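Local coordinates for uncharacterized protein (Leishmania infantum, PDB 4TYZ), which is of unknown function, though its GRAM domain, the C-terminal piece of a longer protein, belongs to a family generally linked to sterol binding and transfer, at residues Thr17-Phe22 with Ile39-Leu44; Lys63-Ser68 with Ala102-Trp107; Glu75-Val80 with Phe89-Leu94. All coordinates share one frame; numbering follows the deposited sequence.

From the N terminus, contact 1 closes first: Thr17-Phe22 meets Ile39-Leu44, and the loop between them is the hairpin of strands 20-28 and 31-39. Contact 2 follows in series, closing when helix 96-107 packs back on strand 62-67. Nested inside its loop is contact 3, which lies on the hairpin of strands 78-82 and 87-91. All three reach one antiparallel sheet, in which 20-28 neighbours 87-91 and 62-67 neighbours 78-82. The helix joins contacts 1 and 2, Ala102 CB lying 3.5 Å from Ile39 CD1; strand-to-strand packing of Ile65 CG2 on Ile78 CG2, 3.7 Å apart, joins contacts 2 and 3. The C-terminal helix of this PH-like GRAM fold is thus tied to strands from both halves of the sheet.

Contact 1 of 3, residues Thr17-Phe22 with Ile39-Leu44; sequences TLLDSF and ITPHWL
The Phe22 ring is met at its edge, near its plane, by CD1 of Ile39, 3.8 Å from Phe22 CE2, the two side chains running obliquely to one another. Phe22 CG stands anti to the carbonyl carbon (chi1 -65°), beside the backbone N; the end of the side chain comes nearer to Ile39. Over one face of the His42 ring, toward its rim, CB of Pro41 sits 4.2 Å above the plane, and Thr40 OG1 lies in plane at the edge of the Trp43 ring. Leu19 and Asp20 both face Ile39, a classic beta bulge at the open end of the first GRAM-domain hairpin, where strand 20-28 starts and strand 31-39 ends. The Leu19 N to Ile39 O bond is 2.8 Å long, and Asp20 N adds a weak one to that same oxygen; in return Ile39 N binds Asp20 O at 3.0 Å, nearly straight at 169°. Helix 96-107 covers the side of Ile39 and Phe22 through Ala102 and Ala99. The puckered ring of Pro41 packs with its CD 4.0 Å from Leu19 CD1 and 3.2 Å from Thr17 O. On Thr40 the hydroxyl is hydrogen-bonded to Glu16, whose other carboxylate oxygen bonds His42 ND1. Beyond the bulge the backbone remains close: Thr17 O sits 3.2 Å from Thr40 CB and 3.4 Å from Thr40 CA, the latter a CA-H...O contact.

Contact 2 of 3, residues Lys63-Ser68 with Ala102-Trp107; sequences KDIIKS and ALMSQW
Ile65 and Trp107 form the CH-pi part of this contact: CG1 of Ile65 lies 4.3 Å from the centroid of the indole six-membered ring, 14° off its normal and therefore over the face. CD1 of Ile65 lies over the ring system too, toward its rim and 3.9 Å from Trp107 CD2, as the two side chains slide past each other in opposite directions. Trp107 points toward the strand from its CB, with CG anti to the backbone N (chi1 -180°). Apolar packing adds Met104 and Leu103. The side chains of Ile65 and Met104 reach toward each other tip to tip, bringing CE of the bent methionine chain to 3.6 Å from Ile65 CB; on the helix turn before Trp107, Leu103 CD1 touches Ile65 CG2 at 4.2 Å. This is the C-terminal helix of the PH-like GRAM fold lying against the edge strand 62-67, the axes of the two short segments 10.3 Å apart and nearly antiparallel, at 163°. Backbone atoms meet the rim of the six-membered ring. Lys63 O approaches at the edge, near the ring plane, 3.4 Å from Trp107 CZ2, and Asp64 comes obliquely, its CA 3.8 Å from Trp107 CH2. Of the hydrogen bonds, one runs from the indole NE1, on the five-membered ring, to Ile62 O. Within the strand Asp64 OD1 accepts another from Ile65 N, 2.9 Å long and from above the carboxylate plane.

Contact 3 of 3, residues Glu75-Val80 with Phe89-Leu94; sequences ENAIEV and FLTNFL
Asn76 meets the turn after strand 87-91 through both ends of its backbone. Its N and Asn92 N each donate to one water, at 3.1 and 2.8 Å, and its O accepts a weak bond from Phe93 N, 3.3 Å away but straight at 170°. The same oxygen lies in the plane of the Phe93 ring at its edge. Ala77 follows, its CA making a CA-H...O contact with Leu90 O. With Ile78 the beta hairpin 78-82/87-91 begins, in a hydrogen-bonded antiparallel pair: Ile78 N to Leu90 O is 2.7 Å and Leu90 N to Ile78 O is 2.9 Å. Ile78 CG1, anti to the carbonyl carbon (chi1 -68°), lies 3.9 Å from Phe93 CE2, and CD1 lies over a face of that ring, 27° off the normal, on the side packed by helix 96-107. Glu79 faces the other way, in a non-hydrogen-bonded antiparallel pair with Phe89; in one of two Glu79 conformers the side chains lie side by side, OE1 3.4 Å from Phe89 CE1, while OE2 is held by Ser68 OG. Ile78 and Leu90 are thus buried on one face, Glu79 and exposed Phe89 lie on the other, and where strand pairing ends a water takes up two backbone N-H groups.

Contact 1 of 3, residues Thr17-Phe22 with Ile39-Leu44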
loop_
_atom_site.group_PDB
_atom_site.type_symbol
_atom_site.label_atom_id
_atom_site.label_comp_id
_atom_site.label_asym_id
_atom_site.label_seq_id
_atom_site.Cartn_x
_atom_site.Cartn_y
_atom_site.Cartn_z
ATOM N N THR A 17 -13.091 -1.805 8.195
ATOM C CA THR A 17 -13.717 -1.905 6.886
ATOM C C THR A 17 -12.669 -1.750 5.791
ATOM O O THR A 17 -11.687 -1.016 5.938
ATOM C CB THR A 17 -14.804 -0.853 6.686
ATOM O OG1 THR A 17 -14.274 0.431 7.032
ATOM C CG2 THR A 17 -16.004 -1.158 7.565
ATOM N N LEU A 18 -12.874 -2.469 4.695
ATOM C CA LEU A 18 -11.983 -2.361 3.558
ATOM C C LEU A 18 -12.556 -1.283 2.646
ATOM O O LEU A 18 -13.588 -1.487 1.991
ATOM C CB LEU A 18 -11.846 -3.702 2.831
ATOM C CG LEU A 18 -10.815 -3.715 1.702
ATOM C CD1 LEU A 18 -9.439 -3.336 2.229
ATOM C CD2 LEU A 18 -10.757 -5.085 1.021
ATOM N N LEU A 19 -11.908 -0.122 2.627
ATOM C CA LEU A 19 -12.425 1.019 1.877
ATOM C C LEU A 19 -12.081 0.934 0.406
ATOM O O LEU A 19 -12.879 1.321 -0.447
ATOM C CB LEU A 19 -11.886 2.331 2.447
ATOM C CG LEU A 19 -12.233 2.610 3.905
ATOM C CD1 LEU A 19 -11.563 3.890 4.360
ATOM C CD2 LEU A 19 -13.745 2.693 4.075
ATOM N N ASP A 20 -10.884 0.443 0.107
ATOM C CA ASP A 20 -10.433 0.363 -1.272
ATOM C C ASP A 20 -9.256 -0.591 -1.366
ATOM O O ASP A 20 -8.641 -0.943 -0.357
ATOM C CB ASP A 20 -10.045 1.745 -1.809
ATOM C CG ASP A 20 -10.447 1.943 -3.263
ATOM O OD1 ASP A 20 -10.657 3.109 -3.665
ATOM O OD2 ASP A 20 -10.553 0.941 -4.000
ATOM N N SER A 21 -8.952 -1.019 -2.581
ATOM C CA SER A 21 -7.790 -1.863 -2.798
ATOM C C SER A 21 -7.260 -1.655 -4.200
ATOM O O SER A 21 -8.006 -1.279 -5.106
ATOM C CB SER A 21 -8.119 -3.337 -2.571
ATOM O OG SER A 21 -9.098 -3.770 -3.503
ATOM N N PHE A 22 -5.967 -1.908 -4.363
ATOM C CA PHE A 22 -5.264 -1.606 -5.602
ATOM C C PHE A 22 -4.203 -2.647 -5.919
ATOM O O PHE A 22 -3.480 -3.106 -5.033
ATOM C CB PHE A 22 -4.607 -0.222 -5.508
ATOM C CG PHE A 22 -5.594 0.897 -5.388
ATOM C CD1 PHE A 22 -6.168 1.446 -6.524
ATOM C CD2 PHE A 22 -5.974 1.377 -4.145
ATOM C CE1 PHE A 22 -7.103 2.464 -6.415
ATOM C CE2 PHE A 22 -6.909 2.400 -4.036
ATOM C CZ PHE A 22 -7.470 2.934 -5.175
ATOM N N ILE A 39 -6.647 -0.301 1.726
ATOM C CA ILE A 39 -6.871 0.935 2.459
ATOM C C ILE A 39 -8.056 0.740 3.404
ATOM O O ILE A 39 -9.152 0.379 2.973
ATOM C CB ILE A 39 -7.115 2.092 1.495
ATOM C CG1 ILE A 39 -5.829 2.344 0.691
ATOM C CG2 ILE A 39 -7.561 3.340 2.236
ATOM C CD1 ILE A 39 -6.014 3.227 -0.481
ATOM N N THR A 40 -7.807 0.926 4.695
ATOM C CA THR A 40 -8.853 0.854 5.694
ATOM C C THR A 40 -8.882 2.198 6.421
ATOM O O THR A 40 -8.063 3.078 6.129
ATOM C CB THR A 40 -8.628 -0.331 6.685
ATOM O OG1 THR A 40 -7.675 0.041 7.692
ATOM C CG2 THR A 40 -8.138 -1.566 5.942
ATOM N N PRO A 41 -9.840 2.394 7.336
ATOM C CA PRO A 41 -9.850 3.720 7.963
ATOM C C PRO A 41 -8.585 4.047 8.776
ATOM O O PRO A 41 -8.210 5.218 8.846
ATOM C CB PRO A 41 -11.085 3.659 8.873
ATOM C CG PRO A 41 -11.995 2.664 8.200
ATOM C CD PRO A 41 -11.058 1.617 7.640
ATOM N N HIS A 42 -7.922 3.042 9.343
ATOM C CA HIS A 42 -6.756 3.300 10.194
ATOM C C HIS A 42 -5.440 2.749 9.654
ATOM O O HIS A 42 -4.378 3.105 10.177
ATOM C CB HIS A 42 -6.984 2.723 11.595
ATOM C CG HIS A 42 -8.110 3.372 12.329
ATOM N ND1 HIS A 42 -9.305 2.728 12.573
ATOM C CD2 HIS A 42 -8.232 4.614 12.849
ATOM C CE1 HIS A 42 -10.115 3.551 13.219
ATOM N NE2 HIS A 42 -9.491 4.697 13.399
ATOM N N TRP A 43 -5.507 1.905 8.624
ATOM C CA TRP A 43 -4.331 1.153 8.176
ATOM C C TRP A 43 -4.106 1.150 6.686
ATOM O O TRP A 43 -5.034 1.125 5.877
ATOM C CB TRP A 43 -4.421 -0.327 8.641
ATOM C CG TRP A 43 -4.450 -0.453 10.125
ATOM C CD1 TRP A 43 -5.548 -0.339 10.932
ATOM C CD2 TRP A 43 -3.334 -0.686 10.992
ATOM N NE1 TRP A 43 -5.183 -0.487 12.255
ATOM C CE2 TRP A 43 -3.830 -0.701 12.317
ATOM C CE3 TRP A 43 -1.964 -0.886 10.779
ATOM C CZ2 TRP A 43 -3.005 -0.922 13.427
ATOM C CZ3 TRP A 43 -1.139 -1.097 11.880
ATOM C CH2 TRP A 43 -1.664 -1.110 13.189
ATOM N N LEU A 44 -2.826 1.179 6.359
ATOM C CA LEU A 44 -2.350 0.955 5.012
ATOM C C LEU A 44 -1.676 -0.402 5.006
ATOM O O LEU A 44 -0.714 -0.616 5.736
ATOM C CB LEU A 44 -1.370 2.046 4.597
ATOM C CG LEU A 44 -0.804 1.772 3.214
ATOM C CD1 LEU A 44 -1.942 1.734 2.220
ATOM C CD2 LEU A 44 0.235 2.821 2.841
#

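Contact 2 of 3, residues Lys63-Ser68 with Ala102-Trp107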
loop_
_atom_site.group_PDB
_atom_site.type_symbol
_atom_site.label_atom_id
_atom_site.label_comp_id
_atom_site.label_asym_id
_atom_site.label_seq_id
_atom_site.Cartn_x
_atom_site.Cartn_y
_atom_site.Cartn_z
ATOM N N LYS A 63 4.793 9.425 7.942
ATOM C CA LYS A 63 5.281 10.800 7.964
ATOM C C LYS A 63 5.002 11.544 6.659
ATOM O O LYS A 63 4.713 12.748 6.662
ATOM C CB LYS A 63 6.789 10.807 8.259
ATOM C CG LYS A 63 7.447 12.189 8.245
ATOM C CD LYS A 63 8.935 12.057 8.537
ATOM C CE LYS A 63 9.588 13.417 8.719
ATOM N NZ LYS A 63 11.000 13.292 9.171
ATOM N N ASP A 64 5.093 10.833 5.539
ATOM C CA ASP A 64 4.921 11.461 4.228
ATOM C C ASP A 64 4.578 10.410 3.198
ATOM O O ASP A 64 4.897 9.242 3.360
ATOM C CB ASP A 64 6.188 12.234 3.817
ATOM C CG ASP A 64 5.923 13.292 2.761
ATOM O OD1 ASP A 64 4.740 13.550 2.441
ATOM O OD2 ASP A 64 6.909 13.893 2.264
ATOM N N ILE A 65 3.896 10.837 2.142
ATOM C CA ILE A 65 3.528 9.966 1.028
ATOM C C ILE A 65 3.822 10.748 -0.240
ATOM O O ILE A 65 3.291 11.846 -0.429
ATOM C CB ILE A 65 2.048 9.548 1.075
ATOM C CG1 ILE A 65 1.732 8.859 2.401
ATOM C CG2 ILE A 65 1.701 8.634 -0.108
ATOM C CD1 ILE A 65 0.281 8.411 2.545
ATOM N N ILE A 66 4.683 10.195 -1.093
ATOM C CA ILE A 66 5.146 10.884 -2.298
ATOM C C ILE A 66 4.705 10.145 -3.555
ATOM O O ILE A 66 4.837 8.921 -3.628
ATOM C CB ILE A 66 6.674 11.001 -2.303
ATOM C CG1 ILE A 66 7.133 11.848 -1.109
ATOM C CG2 ILE A 66 7.169 11.570 -3.615
ATOM C CD1 ILE A 66 8.638 11.917 -0.966
ATOM N N LYS A 67 4.160 10.878 -4.523
ATOM C CA LYS A 67 3.803 10.305 -5.814
ATOM C C LYS A 67 5.032 10.454 -6.698
ATOM O O LYS A 67 5.247 11.507 -7.300
ATOM C CB LYS A 67 2.574 11.002 -6.415
ATOM C CG LYS A 67 1.864 10.178 -7.476
ATOM C CD LYS A 67 0.966 11.009 -8.373
ATOM C CE LYS A 67 -0.312 11.464 -7.681
ATOM N NZ LYS A 67 -1.256 12.079 -8.687
ATOM N N SER A 68 5.848 9.402 -6.750
ATOM C CA SER A 68 7.200 9.475 -7.305
ATOM C C SER A 68 7.264 10.038 -8.717
ATOM O O SER A 68 6.481 9.665 -9.590
ATOM C CB SER A 68 7.855 8.088 -7.300
ATOM O OG SER A 68 7.701 7.446 -6.046
ATOM N N ALA A 102 -6.855 7.893 -2.762
ATOM C CA ALA A 102 -7.484 7.127 -1.690
ATOM C C ALA A 102 -6.608 7.150 -0.432
ATOM O O ALA A 102 -7.118 7.290 0.681
ATOM C CB ALA A 102 -7.756 5.704 -2.146
ATOM N N LEU A 103 -5.292 7.048 -0.618
ATOM C CA LEU A 103 -4.344 7.188 0.490
ATOM C C LEU A 103 -4.462 8.541 1.164
ATOM O O LEU A 103 -4.575 8.605 2.385
ATOM C CB LEU A 103 -2.899 7.000 0.022
ATOM C CG LEU A 103 -2.526 5.577 -0.337
ATOM C CD1 LEU A 103 -1.058 5.509 -0.695
ATOM C CD2 LEU A 103 -2.831 4.693 0.830
ATOM N N MET A 104 -4.419 9.617 0.376
ATOM C CA MET A 104 -4.539 10.967 0.925
ATOM C C MET A 104 -5.783 11.122 1.772
ATOM O O MET A 104 -5.746 11.718 2.841
ATOM C CB MET A 104 -4.582 12.023 -0.186
ATOM C CG MET A 104 -3.268 12.330 -0.878
ATOM S SD MET A 104 -1.915 12.797 0.224
ATOM C CE MET A 104 -1.082 11.204 0.241
ATOM N N SER A 105 -6.893 10.577 1.287
ATOM C CA SER A 105 -8.171 10.760 1.961
ATOM C C SER A 105 -8.142 10.199 3.375
ATOM O O SER A 105 -8.727 10.777 4.289
ATOM C CB SER A 105 -9.297 10.107 1.159
ATOM O OG SER A 105 -9.472 10.765 -0.077
ATOM N N GLN A 106 -7.450 9.081 3.566
ATOM C CA GLN A 106 -7.403 8.490 4.898
ATOM C C GLN A 106 -6.274 9.059 5.728
ATOM O O GLN A 106 -6.427 9.271 6.926
ATOM C CB GLN A 106 -7.273 6.966 4.819
ATOM C CG GLN A 106 -8.482 6.281 4.211
ATOM C CD GLN A 106 -9.790 6.817 4.748
ATOM O OE1 GLN A 106 -10.055 6.768 5.949
ATOM N NE2 GLN A 106 -10.611 7.346 3.859
ATOM N N TRP A 107 -5.126 9.289 5.099
ATOM C CA TRP A 107 -3.979 9.809 5.819
ATOM C C TRP A 107 -4.214 11.242 6.298
ATOM O O TRP A 107 -3.871 11.582 7.431
ATOM C CB TRP A 107 -2.737 9.728 4.932
ATOM C CG TRP A 107 -1.493 10.223 5.569
ATOM C CD1 TRP A 107 -0.955 9.823 6.755
ATOM C CD2 TRP A 107 -0.612 11.217 5.040
ATOM N NE1 TRP A 107 0.213 10.510 6.998
ATOM C CE2 TRP A 107 0.445 11.371 5.955
ATOM C CE3 TRP A 107 -0.616 11.985 3.871
ATOM C CZ2 TRP A 107 1.489 12.271 5.748
ATOM C CZ3 TRP A 107 0.426 12.878 3.662
ATOM C CH2 TRP A 107 1.460 13.015 4.600
#

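Contact 3 of 3, residues Glu75-Val80 with Phe89-Leu94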
loop_
_atom_site.group_PDB
_atom_site.type_symbol
_atom_site.label_atom_id
_atom_site.label_comp_id
_atom_site.label_asym_id
_atom_site.label_seq_id
_atom_site.Cartn_x
_atom_site.Cartn_y
_atom_site.Cartn_z
ATOM N N GLU A 75 6.617 2.775 -15.267
ATOM C CA GLU A 75 6.915 2.922 -13.854
ATOM C C GLU A 75 5.926 3.913 -13.247
ATOM O O GLU A 75 5.792 5.044 -13.733
ATOM C CB GLU A 75 8.366 3.372 -13.656
ATOM C CG GLU A 75 9.373 2.380 -14.235
ATOM C CD GLU A 75 10.815 2.819 -14.070
ATOM O OE1 GLU A 75 11.055 3.853 -13.414
ATOM O OE2 GLU A 75 11.710 2.124 -14.599
ATOM N N ASN A 76 5.229 3.475 -12.208
ATOM C CA ASN A 76 4.172 4.234 -11.550
ATOM C C ASN A 76 4.240 3.929 -10.070
ATOM O O ASN A 76 3.582 2.982 -9.611
ATOM C CB ASN A 76 2.788 3.842 -12.085
ATOM C CG ASN A 76 2.516 4.388 -13.470
ATOM O OD1 ASN A 76 2.169 5.558 -13.628
ATOM N ND2 ASN A 76 2.658 3.535 -14.482
ATOM N N ALA A 77 5.041 4.699 -9.334
ATOM C CA ALA A 77 5.350 4.355 -7.949
ATOM C C ALA A 77 4.847 5.377 -6.938
ATOM O O ALA A 77 4.649 6.547 -7.253
ATOM C CB ALA A 77 6.853 4.167 -7.776
ATOM N N ILE A 78 4.657 4.891 -5.718
ATOM C CA ILE A 78 4.334 5.711 -4.564
ATOM C C ILE A 78 5.324 5.357 -3.466
ATOM O O ILE A 78 5.624 4.183 -3.246
ATOM C CB ILE A 78 2.895 5.467 -4.055
ATOM C CG1 ILE A 78 1.888 5.969 -5.085
ATOM C CG2 ILE A 78 2.672 6.150 -2.693
ATOM C CD1 ILE A 78 0.439 5.608 -4.756
ATOM N N GLU A 79 5.838 6.370 -2.786
ATOM C CA GLU A 79 6.773 6.142 -1.695
ATOM C C GLU A 79 6.159 6.555 -0.375
ATOM O O GLU A 79 5.634 7.659 -0.240
ATOM C CB GLU A 79 8.069 6.913 -1.916
ATOM C CG GLU A 79 8.804 6.524 -3.170
ATOM C CD GLU A 79 10.011 7.400 -3.415
ATOM O OE1 GLU A 79 10.779 7.635 -2.456
ATOM O OE2 GLU A 79 10.184 7.864 -4.563
ATOM N N VAL A 80 6.226 5.654 0.600
ATOM C CA VAL A 80 5.674 5.925 1.924
ATOM C C VAL A 80 6.805 6.033 2.935
ATOM O O VAL A 80 7.592 5.104 3.092
ATOM C CB VAL A 80 4.690 4.829 2.357
ATOM C CG1 VAL A 80 4.184 5.098 3.776
ATOM C CG2 VAL A 80 3.533 4.742 1.376
ATOM N N PHE A 89 8.474 1.293 -0.713
ATOM C CA PHE A 89 8.323 1.569 -2.138
ATOM C C PHE A 89 7.237 0.690 -2.743
ATOM O O PHE A 89 7.341 -0.543 -2.725
ATOM C CB PHE A 89 9.639 1.344 -2.873
ATOM C CG PHE A 89 10.736 2.280 -2.459
ATOM C CD1 PHE A 89 10.849 3.529 -3.043
ATOM C CD2 PHE A 89 11.665 1.900 -1.508
ATOM C CE1 PHE A 89 11.866 4.393 -2.679
ATOM C CE2 PHE A 89 12.693 2.764 -1.138
ATOM C CZ PHE A 89 12.787 4.007 -1.727
ATOM N N LEU A 90 6.193 1.323 -3.269
ATOM C CA LEU A 90 5.124 0.607 -3.967
ATOM C C LEU A 90 5.134 1.015 -5.430
ATOM O O LEU A 90 5.148 2.197 -5.754
ATOM C CB LEU A 90 3.769 0.893 -3.341
ATOM C CG LEU A 90 3.677 0.568 -1.852
ATOM C CD1 LEU A 90 2.438 1.212 -1.268
ATOM C CD2 LEU A 90 3.648 -0.934 -1.658
ATOM N N THR A 91 5.145 0.039 -6.325
ATOM C CA THR A 91 5.344 0.286 -7.753
ATOM C C THR A 91 4.307 -0.453 -8.602
ATOM O O THR A 91 3.471 -1.175 -8.077
ATOM C CB THR A 91 6.756 -0.158 -8.211
ATOM O OG1 THR A 91 6.835 -1.592 -8.211
ATOM C CG2 THR A 91 7.829 0.391 -7.293
ATOM N N ASN A 92 4.395 -0.301 -9.928
ATOM C CA ASN A 92 3.554 -1.053 -10.860
ATOM C C ASN A 92 2.058 -0.879 -10.585
ATOM O O ASN A 92 1.271 -1.816 -10.738
ATOM C CB ASN A 92 3.924 -2.545 -10.818
ATOM C CG ASN A 92 3.373 -3.329 -12.002
ATOM O OD1 ASN A 92 3.397 -2.860 -13.144
ATOM N ND2 ASN A 92 2.876 -4.531 -11.732
ATOM N N PHE A 93 1.660 0.324 -10.177
ATOM C CA PHE A 93 0.232 0.589 -10.003
ATOM C C PHE A 93 -0.466 0.602 -11.352
ATOM O O PHE A 93 0.066 1.162 -12.312
ATOM C CB PHE A 93 -0.006 1.932 -9.316
ATOM C CG PHE A 93 0.173 1.901 -7.832
ATOM C CD1 PHE A 93 -0.884 1.569 -7.002
ATOM C CD2 PHE A 93 1.399 2.214 -7.264
ATOM C CE1 PHE A 93 -0.714 1.543 -5.630
ATOM C CE2 PHE A 93 1.578 2.189 -5.902
ATOM C CZ PHE A 93 0.520 1.860 -5.076
ATOM N N LEU A 94 -1.659 0.020 -11.422
ATOM C CA LEU A 94 -2.516 0.184 -12.591
ATOM C C LEU A 94 -3.313 1.483 -12.498
ATOM O O LEU A 94 -3.636 2.105 -13.513
ATOM C CB LEU A 94 -3.468 -1.000 -12.733
ATOM C CG LEU A 94 -2.798 -2.367 -12.869
ATOM C CD1 LEU A 94 -3.855 -3.455 -13.004
ATOM C CD2 LEU A 94 -1.839 -2.379 -14.053
HETATM O O HOH W 1 6.327 0.577 -11.734
#